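Local coordinates for protein redox-sensing transcriptional repressor Rex (Thermoanaerobacter ethanolicus, PDB 3WGH) that probably represses transcription in response to the cellular NADH/NAD(+) balance, binding DNA as a homodimer that carries the dinucleotide in a Rossmann-type domain, at residues Asn86-Gly91 against Asn145-Gly150; Lys113-Ile118 against Arg128-Met133. All blocks are in the same frame, centred on the assembly; numbering follows the deposited sequence.

How the contacts relate
Both contacts lie in the nucleotide-binding domain and belong to one mixed sheet. Their centres are about 10 Å apart. Contact 1 pairs strand 85-90 with strand 149-152, and contact 2 pairs strand 110-117 with strand 130-134. Strands 85-90 and 110-117 are neighbours, so the order across this part of the sheet is 130-134, 110-117, 85-90, 149-152, all parallel. Along the chain, both segments of contact 2 fall between the two segments of contact 1. The contacts meet directly, with Gly91 N 2.8 Å from Phe116 O, a probable hydrogen bond. Gly91, just after strand 85-90, and Asp117, at the end of strand 110-117, both lie beside the adenosine half of one NADH.

Contact 1 (Asn86-Gly91 against Asn145-Gly150); sequences NTIIIG and NKIDIG. With NAI (1,4-dihydronicotinamide adenine dinucleotide), chain I.
Asn86 O accepts two backbone bonds from across the contact, from Asp148 N at 2.7 Å and from Ile149 N at 3.1 Å. The bond from Asp148 is the more bent, with 143° at its hydrogen. Asp148 also reaches back with its side chain. Its OD2 takes the Asn86 N-H at 3.2 Å on the anti side of the carboxylate and somewhat out of its plane, so the aspartate grips both backbone polar atoms of Asn86. Further along, Ile88 N donates to Ile149 O at 2.9 Å. The Asn86 amide makes a weak bond from ND2 to Lys146 O. These bonds join two parallel strands of the Rossmann-type sheet, and segment 145-150 leads from helix 138-144 into the sheet. Thr87 and Ile149 lie side by side on one face, with Thr87 CG2 4.1 Å from Ile149 CB. Val202 of the second subunit packs on Ile149. Ile88 points to the other face, and its side chain crosses that of Ile147 at about a right angle. Ile88 CG2 stands anti to its own carbonyl carbon, where it meets CG1, CG2 and CD1 of Ile147, each at 3.8 Å. Helix 138-144 covers Ile88 through Val138, Phe141 and Ile142. Near the strand end, Ile90 CG2 lies 3.5 Å from C2A of the NADH adenine.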
loop_
_atom_site.group_PDB
_atom_site.type_symbol
_atom_site.label_atom_id
_atom_site.label_comp_id
_atom_site.label_asym_id
_atom_site.label_seq_id
_atom_site.Cartn_x
_atom_site.Cartn_y
_atom_site.Cartn_z
ATOM N N ASN B 86 -10.341 -16.510 -8.042
ATOM C CA ASN B 86 -10.842 -15.839 -9.229
ATOM C C ASN B 86 -11.154 -14.392 -8.918
ATOM O O ASN B 86 -11.964 -14.111 -8.016
ATOM C CB ASN B 86 -12.084 -16.555 -9.766
ATOM C CG ASN B 86 -11.778 -17.980 -10.253
ATOM O OD1 ASN B 86 -10.666 -18.293 -10.720
ATOM N ND2 ASN B 86 -12.782 -18.839 -10.161
ATOM N N THR B 87 -10.460 -13.490 -9.614
ATOM C CA THR B 87 -10.622 -12.037 -9.424
ATOM C C THR B 87 -11.229 -11.301 -10.598
ATOM O O THR B 87 -11.109 -11.736 -11.771
ATOM C CB THR B 87 -9.268 -11.345 -9.032
ATOM O OG1 THR B 87 -8.439 -11.187 -10.191
ATOM C CG2 THR B 87 -8.506 -12.221 -8.055
ATOM N N ILE B 88 -11.889 -10.165 -10.296
ATOM C CA ILE B 88 -12.213 -9.216 -11.369
ATOM C C ILE B 88 -11.826 -7.799 -10.920
ATOM O O ILE B 88 -11.737 -7.539 -9.718
ATOM C CB ILE B 88 -13.733 -9.210 -11.728
ATOM C CG1 ILE B 88 -14.523 -8.722 -10.524
ATOM C CG2 ILE B 88 -14.195 -10.562 -12.301
ATOM C CD1 ILE B 88 -16.055 -8.904 -10.592
ATOM N N ILE B 89 -11.655 -6.907 -11.888
ATOM C CA ILE B 89 -11.305 -5.496 -11.619
ATOM C C ILE B 89 -12.457 -4.701 -12.126
ATOM O O ILE B 89 -12.947 -4.956 -13.255
ATOM C CB ILE B 89 -10.002 -5.102 -12.331
ATOM C CG1 ILE B 89 -8.837 -5.797 -11.613
ATOM C CG2 ILE B 89 -9.749 -3.526 -12.326
ATOM C CD1 ILE B 89 -7.513 -5.657 -12.354
ATOM N N ILE B 90 -12.972 -3.828 -11.270
ATOM C CA ILE B 90 -14.002 -2.853 -11.667
ATOM C C ILE B 90 -13.315 -1.538 -11.813
ATOM O O ILE B 90 -12.732 -1.011 -10.839
ATOM C CB ILE B 90 -15.096 -2.681 -10.544
ATOM C CG1 ILE B 90 -15.496 -4.056 -10.020
ATOM C CG2 ILE B 90 -16.332 -1.902 -11.055
ATOM C CD1 ILE B 90 -15.993 -4.904 -11.085
ATOM N N GLY B 91 -13.414 -0.965 -13.015
ATOM C CA GLY B 91 -12.687 0.250 -13.360
ATOM C C GLY B 91 -11.431 -0.043 -14.175
ATOM O O GLY B 91 -10.387 -0.455 -13.650
ATOM N N ASN B 145 -18.972 -17.251 -13.158
ATOM C CA ASN B 145 -17.537 -17.524 -13.154
ATOM C C ASN B 145 -16.972 -17.783 -11.738
ATOM O O ASN B 145 -15.757 -17.869 -11.522
ATOM C CB ASN B 145 -16.818 -16.396 -13.894
ATOM C CG ASN B 145 -17.175 -16.354 -15.396
ATOM O OD1 ASN B 145 -16.666 -17.152 -16.173
ATOM N ND2 ASN B 145 -18.062 -15.439 -15.792
ATOM N N LYS B 146 -17.868 -17.948 -10.765
ATOM C CA LYS B 146 -17.448 -18.157 -9.398
ATOM C C LYS B 146 -16.365 -17.132 -8.950
ATOM O O LYS B 146 -15.325 -17.484 -8.420
ATOM C CB LYS B 146 -16.979 -19.624 -9.213
ATOM C CG LYS B 146 -18.116 -20.722 -9.340
ATOM C CD LYS B 146 -18.918 -20.553 -10.660
ATOM C CE LYS B 146 -19.804 -21.765 -11.041
ATOM N NZ LYS B 146 -19.094 -23.090 -10.969
ATOM N N ILE B 147 -16.621 -15.851 -9.152
ATOM C CA ILE B 147 -15.621 -14.843 -8.792
ATOM C C ILE B 147 -15.522 -14.701 -7.280
ATOM O O ILE B 147 -16.546 -14.523 -6.620
ATOM C CB ILE B 147 -15.891 -13.484 -9.453
ATOM C CG1 ILE B 147 -15.973 -13.631 -11.001
ATOM C CG2 ILE B 147 -14.800 -12.456 -9.017
ATOM C CD1 ILE B 147 -14.701 -14.271 -11.656
ATOM N N ASP B 148 -14.300 -14.769 -6.754
ATOM C CA ASP B 148 -14.054 -14.640 -5.312
ATOM C C ASP B 148 -13.765 -13.193 -4.843
ATOM O O ASP B 148 -14.276 -12.727 -3.796
ATOM C CB ASP B 148 -12.841 -15.468 -4.938
ATOM C CG ASP B 148 -13.083 -16.958 -5.075
ATOM O OD1 ASP B 148 -14.122 -17.434 -4.508
ATOM O OD2 ASP B 148 -12.246 -17.634 -5.768
ATOM N N ILE B 149 -12.906 -12.512 -5.595
ATOM C CA ILE B 149 -12.475 -11.172 -5.220
ATOM C C ILE B 149 -12.861 -10.138 -6.271
ATOM O O ILE B 149 -12.523 -10.299 -7.437
ATOM C CB ILE B 149 -10.956 -11.125 -5.018
ATOM C CG1 ILE B 149 -10.539 -12.258 -4.064
ATOM C CG2 ILE B 149 -10.481 -9.661 -4.619
ATOM C CD1 ILE B 149 -9.054 -12.449 -3.882
ATOM N N GLY B 150 -13.423 -9.019 -5.817
ATOM C CA GLY B 150 -13.585 -7.822 -6.663
ATOM C C GLY B 150 -12.591 -6.709 -6.248
ATOM O O GLY B 150 -12.481 -6.348 -5.068
HETATM P PA NAI I . -9.516 6.860 -13.644
HETATM O O1A NAI I . -10.508 7.957 -13.877
HETATM O O2A NAI I . -8.300 6.677 -14.496
HETATM O O5B NAI I . -10.319 5.485 -13.784
HETATM C C5B NAI I . -11.632 5.270 -13.276
HETATM C C4B NAI I . -12.329 4.323 -14.256
HETATM O O4B NAI I . -13.519 3.901 -13.648
HETATM C C3B NAI I . -12.755 5.042 -15.559
HETATM O O3B NAI I . -12.479 4.182 -16.665
HETATM C C2B NAI I . -14.269 5.137 -15.448
HETATM O O2B NAI I . -14.956 4.986 -16.689
HETATM C C1B NAI I . -14.552 3.880 -14.643
HETATM N N9A NAI I . -15.833 3.909 -13.912
HETATM C C8A NAI I . -16.474 5.003 -13.433
HETATM N N7A NAI I . -17.574 4.534 -12.783
HETATM C C5A NAI I . -17.627 3.187 -12.911
HETATM C C6A NAI I . -18.494 2.184 -12.496
HETATM N N6A NAI I . -19.591 2.514 -11.781
HETATM N N1A NAI I . -18.233 0.879 -12.748
HETATM C C2A NAI I . -17.179 0.536 -13.484
HETATM N N3A NAI I . -16.364 1.494 -13.925
HETATM C C4A NAI I . -16.538 2.806 -13.628
HETATM O O3 NAI I . -9.146 6.936 -12.057
HETATM P PN NAI I . -7.852 6.218 -11.421
HETATM O O1N NAI I . -6.811 7.280 -11.398
HETATM O O2N NAI I . -7.745 4.898 -12.168
HETATM O O5D NAI I . -8.296 5.910 -9.889
HETATM C C5D NAI I . -9.261 4.903 -9.562
HETATM C C4D NAI I . -9.551 5.051 -8.074
HETATM O O4D NAI I . -8.403 4.738 -7.252
HETATM C C3D NAI I . -9.976 6.479 -7.737
HETATM O O3D NAI I . -11.028 6.338 -6.780
HETATM C C2D NAI I . -8.763 7.052 -7.040
HETATM O O2D NAI I . -9.162 8.148 -6.191
HETATM C C1D NAI I . -8.213 5.809 -6.321
HETATM N N1N NAI I . -6.802 5.874 -5.904
HETATM C C2N NAI I . -6.492 5.471 -4.633
HETATM C C3N NAI I . -5.265 5.526 -4.111
HETATM C C7N NAI I . -5.068 4.977 -2.745
HETATM O O7N NAI I . -4.084 5.225 -2.043
HETATM N N7N NAI I . -5.987 4.087 -2.346
HETATM C C4N NAI I . -4.100 6.069 -4.944
HETATM C C5N NAI I . -4.538 6.493 -6.334
HETATM C C6N NAI I . -5.804 6.363 -6.750
#

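Contact 2 (Lys113-Ile118 against Arg128-Met133); sequences KGIFDI and RDVEVM. With NAI (1,4-dihydronicotinamide adenine dinucleotide), chain I.
Phe116 and Met133 lie side by side and point the same way from neighbouring parallel strands. Met133 CB sits 3.8 Å from Phe116 CE1. The methionine chain bends at its thioether (chi3 66°), and SD and CE both stay close to CE1. The sulfur lies 5.0 Å from the ring centroid, an oblique Met-aromatic contact. Phe141 of helix 138-144 meets the Phe116 ring edge-to-face and also touches Met133. On the other face, Ile115 crosses Val132 obliquely, and the two CG2 methyls approach to 3.5 Å. Val130 CG2 adds a looser contact to the same Ile115 methyl. Two backbone bonds join these segments: Met133 N gives to Ile115 O at 2.8 Å, and Asp117 N gives to Met133 O at 2.9 Å. A water accepts from Ile115 N and sits very close to Glu131 O. At the strand end, the Asp117 carboxylate turns to the cofactor, with CG anti to the backbone N (chi1 -155°). OD1 accepts from the ribose hydroxyl O3B at 2.6 Å, and OD2 from O2B at 2.7 Å. Ala92 N also donates to OD1 and Asn119 N to OD2, which fixes the carboxylate. With an alanine here, both ribose hydroxyls are likely to lose their acceptor, and the Ala92 and Asn119 amides their mate. An acidic residue at the end of the second Rossmann strand, gripping the adenosine ribose diol, is characteristic of NAD(H)-binding sites.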
loop_
_atom_site.group_PDB
_atom_site.type_symbol
_atom_site.label_atom_id
_atom_site.label_comp_id
_atom_site.label_asym_id
_atom_site.label_seq_id
_atom_site.Cartn_x
_atom_site.Cartn_y
_atom_site.Cartn_z
ATOM N N LYS B 113 -10.064 -12.770 -14.190
ATOM C CA LYS B 113 -11.068 -13.377 -15.041
ATOM C C LYS B 113 -11.818 -12.351 -15.899
ATOM O O LYS B 113 -12.323 -12.692 -16.950
ATOM C CB LYS B 113 -12.064 -14.213 -14.234
ATOM C CG LYS B 113 -11.496 -15.429 -13.505
ATOM C CD LYS B 113 -11.132 -16.573 -14.429
ATOM C CE LYS B 113 -12.392 -17.391 -14.777
ATOM N NZ LYS B 113 -13.225 -17.798 -13.547
ATOM N N GLY B 114 -11.947 -11.110 -15.435
ATOM C CA GLY B 114 -12.581 -10.112 -16.274
ATOM C C GLY B 114 -12.338 -8.706 -15.741
ATOM O O GLY B 114 -11.908 -8.540 -14.576
ATOM N N ILE B 115 -12.538 -7.707 -16.603
ATOM C CA ILE B 115 -12.346 -6.322 -16.214
ATOM C C ILE B 115 -13.499 -5.523 -16.772
ATOM O O ILE B 115 -13.916 -5.776 -17.904
ATOM C CB ILE B 115 -10.969 -5.770 -16.658
ATOM C CG1 ILE B 115 -10.805 -4.323 -16.189
ATOM C CG2 ILE B 115 -10.846 -5.774 -18.171
ATOM C CD1 ILE B 115 -9.331 -3.927 -15.948
ATOM N N PHE B 116 -14.064 -4.628 -15.959
ATOM C CA PHE B 116 -15.361 -4.041 -16.199
ATOM C C PHE B 116 -15.246 -2.553 -16.135
ATOM O O PHE B 116 -14.455 -2.030 -15.359
ATOM C CB PHE B 116 -16.394 -4.578 -15.198
ATOM C CG PHE B 116 -16.603 -6.073 -15.331
ATOM C CD1 PHE B 116 -17.592 -6.586 -16.215
ATOM C CD2 PHE B 116 -15.745 -6.952 -14.697
ATOM C CE1 PHE B 116 -17.749 -7.993 -16.381
ATOM C CE2 PHE B 116 -15.897 -8.344 -14.830
ATOM C CZ PHE B 116 -16.866 -8.860 -15.717
ATOM N N ASP B 117 -15.939 -1.862 -17.044
ATOM C CA ASP B 117 -15.952 -0.385 -17.044
ATOM C C ASP B 117 -17.314 0.125 -17.520
ATOM O O ASP B 117 -18.099 -0.663 -18.077
ATOM C CB ASP B 117 -14.819 0.171 -17.912
ATOM C CG ASP B 117 -14.406 1.595 -17.488
ATOM O OD1 ASP B 117 -13.374 1.765 -16.784
ATOM O OD2 ASP B 117 -15.154 2.554 -17.793
ATOM N N ILE B 118 -17.670 1.373 -17.201
ATOM C CA ILE B 118 -18.916 1.939 -17.776
ATOM C C ILE B 118 -18.647 2.708 -19.084
ATOM O O ILE B 118 -19.564 3.262 -19.654
ATOM C CB ILE B 118 -19.617 2.994 -16.881
ATOM C CG1 ILE B 118 -18.623 4.067 -16.423
ATOM C CG2 ILE B 118 -20.405 2.392 -15.789
ATOM C CD1 ILE B 118 -19.241 5.036 -15.444
ATOM N N ARG B 128 -3.728 -8.131 -21.008
ATOM C CA ARG B 128 -3.327 -9.540 -20.994
ATOM C C ARG B 128 -4.276 -10.339 -21.870
ATOM O O ARG B 128 -4.386 -10.112 -23.071
ATOM C CB ARG B 128 -3.336 -10.127 -19.573
ATOM C CG ARG B 128 -3.062 -9.149 -18.434
ATOM C CD ARG B 128 -1.703 -9.386 -17.787
ATOM N NE ARG B 128 -0.632 -8.724 -18.531
ATOM C CZ ARG B 128 0.296 -9.361 -19.245
ATOM N NH1 ARG B 128 1.230 -8.662 -19.884
ATOM N NH2 ARG B 128 0.306 -10.690 -19.315
ATOM N N ASP B 129 -4.999 -11.258 -21.247
ATOM C CA ASP B 129 -5.866 -12.160 -22.003
ATOM C C ASP B 129 -7.340 -11.824 -21.790
ATOM O O ASP B 129 -8.214 -12.638 -22.087
ATOM C CB ASP B 129 -5.578 -13.625 -21.625
ATOM C CG ASP B 129 -5.414 -13.826 -20.124
ATOM O OD1 ASP B 129 -6.049 -14.750 -19.560
ATOM O OD2 ASP B 129 -4.647 -13.057 -19.499
ATOM N N VAL B 130 -7.618 -10.655 -21.222
ATOM C CA VAL B 130 -8.995 -10.336 -20.887
ATOM C C VAL B 130 -9.418 -9.127 -21.665
ATOM O O VAL B 130 -8.577 -8.363 -22.094
ATOM C CB VAL B 130 -9.249 -10.177 -19.349
ATOM C CG1 VAL B 130 -8.955 -11.481 -18.657
ATOM C CG2 VAL B 130 -8.421 -9.063 -18.745
ATOM N N GLU B 131 -10.713 -9.016 -21.933
ATOM C CA GLU B 131 -11.252 -7.876 -22.655
ATOM C C GLU B 131 -12.129 -7.092 -21.709
ATOM O O GLU B 131 -12.885 -7.690 -20.948
ATOM C CB GLU B 131 -12.097 -8.347 -23.863
ATOM C CG GLU B 131 -11.379 -8.203 -25.223
ATOM C CD GLU B 131 -12.244 -8.597 -26.422
ATOM O OE1 GLU B 131 -13.075 -9.512 -26.273
ATOM O OE2 GLU B 131 -12.066 -8.020 -27.521
ATOM N N VAL B 132 -12.054 -5.762 -21.781
ATOM C CA VAL B 132 -12.914 -4.912 -20.958
ATOM C C VAL B 132 -14.358 -5.095 -21.362
ATOM O O VAL B 132 -14.727 -4.974 -22.540
ATOM C CB VAL B 132 -12.551 -3.413 -21.028
ATOM C CG1 VAL B 132 -13.602 -2.579 -20.322
ATOM C CG2 VAL B 132 -11.165 -3.154 -20.486
ATOM N N MET B 133 -15.183 -5.349 -20.361
ATOM C CA MET B 133 -16.597 -5.597 -20.571
ATOM C C MET B 133 -17.353 -4.517 -19.877
ATOM O O MET B 133 -16.780 -3.811 -19.045
ATOM C CB MET B 133 -16.995 -6.963 -20.007
ATOM C CG MET B 133 -16.468 -8.114 -20.823
ATOM S SD MET B 133 -16.734 -9.683 -19.952
ATOM C CE MET B 133 -18.542 -9.850 -19.913
HETATM P PA NAI I . -9.516 6.860 -13.644
HETATM O O1A NAI I . -10.508 7.957 -13.877
HETATM O O2A NAI I . -8.300 6.677 -14.496
HETATM O O5B NAI I . -10.319 5.485 -13.784
HETATM C C5B NAI I . -11.632 5.270 -13.276
HETATM C C4B NAI I . -12.329 4.323 -14.256
HETATM O O4B NAI I . -13.519 3.901 -13.648
HETATM C C3B NAI I . -12.755 5.042 -15.559
HETATM O O3B NAI I . -12.479 4.182 -16.665
HETATM C C2B NAI I . -14.269 5.137 -15.448
HETATM O O2B NAI I . -14.956 4.986 -16.689
HETATM C C1B NAI I . -14.552 3.880 -14.643
HETATM N N9A NAI I . -15.833 3.909 -13.912
HETATM C C8A NAI I . -16.474 5.003 -13.433
HETATM N N7A NAI I . -17.574 4.534 -12.783
HETATM C C5A NAI I . -17.627 3.187 -12.911
HETATM C C6A NAI I . -18.494 2.184 -12.496
HETATM N N6A NAI I . -19.591 2.514 -11.781
HETATM N N1A NAI I . -18.233 0.879 -12.748
HETATM C C2A NAI I . -17.179 0.536 -13.484
HETATM N N3A NAI I . -16.364 1.494 -13.925
HETATM C C4A NAI I . -16.538 2.806 -13.628
HETATM O O3 NAI I . -9.146 6.936 -12.057
HETATM P PN NAI I . -7.852 6.218 -11.421
HETATM O O1N NAI I . -6.811 7.280 -11.398
HETATM O O2N NAI I . -7.745 4.898 -12.168
HETATM O O5D NAI I . -8.296 5.910 -9.889
HETATM C C5D NAI I . -9.261 4.903 -9.562
HETATM C C4D NAI I . -9.551 5.051 -8.074
HETATM O O4D NAI I . -8.403 4.738 -7.252
HETATM C C3D NAI I . -9.976 6.479 -7.737
HETATM O O3D NAI I . -11.028 6.338 -6.780
HETATM C C2D NAI I . -8.763 7.052 -7.040
HETATM O O2D NAI I . -9.162 8.148 -6.191
HETATM C C1D NAI I . -8.213 5.809 -6.321
HETATM N N1N NAI I . -6.802 5.874 -5.904
HETATM C C2N NAI I . -6.492 5.471 -4.633
HETATM C C3N NAI I . -5.265 5.526 -4.111
HETATM C C7N NAI I . -5.068 4.977 -2.745
HETATM O O7N NAI I . -4.084 5.225 -2.043
HETATM N N7N NAI I . -5.987 4.087 -2.346
HETATM C C4N NAI I . -4.100 6.069 -4.944
HETATM C C5N NAI I . -4.538 6.493 -6.334
HETATM C C6N NAI I . -5.804 6.363 -6.750
HETATM O O HOH W 1 -13.661 -8.978 -19.002
#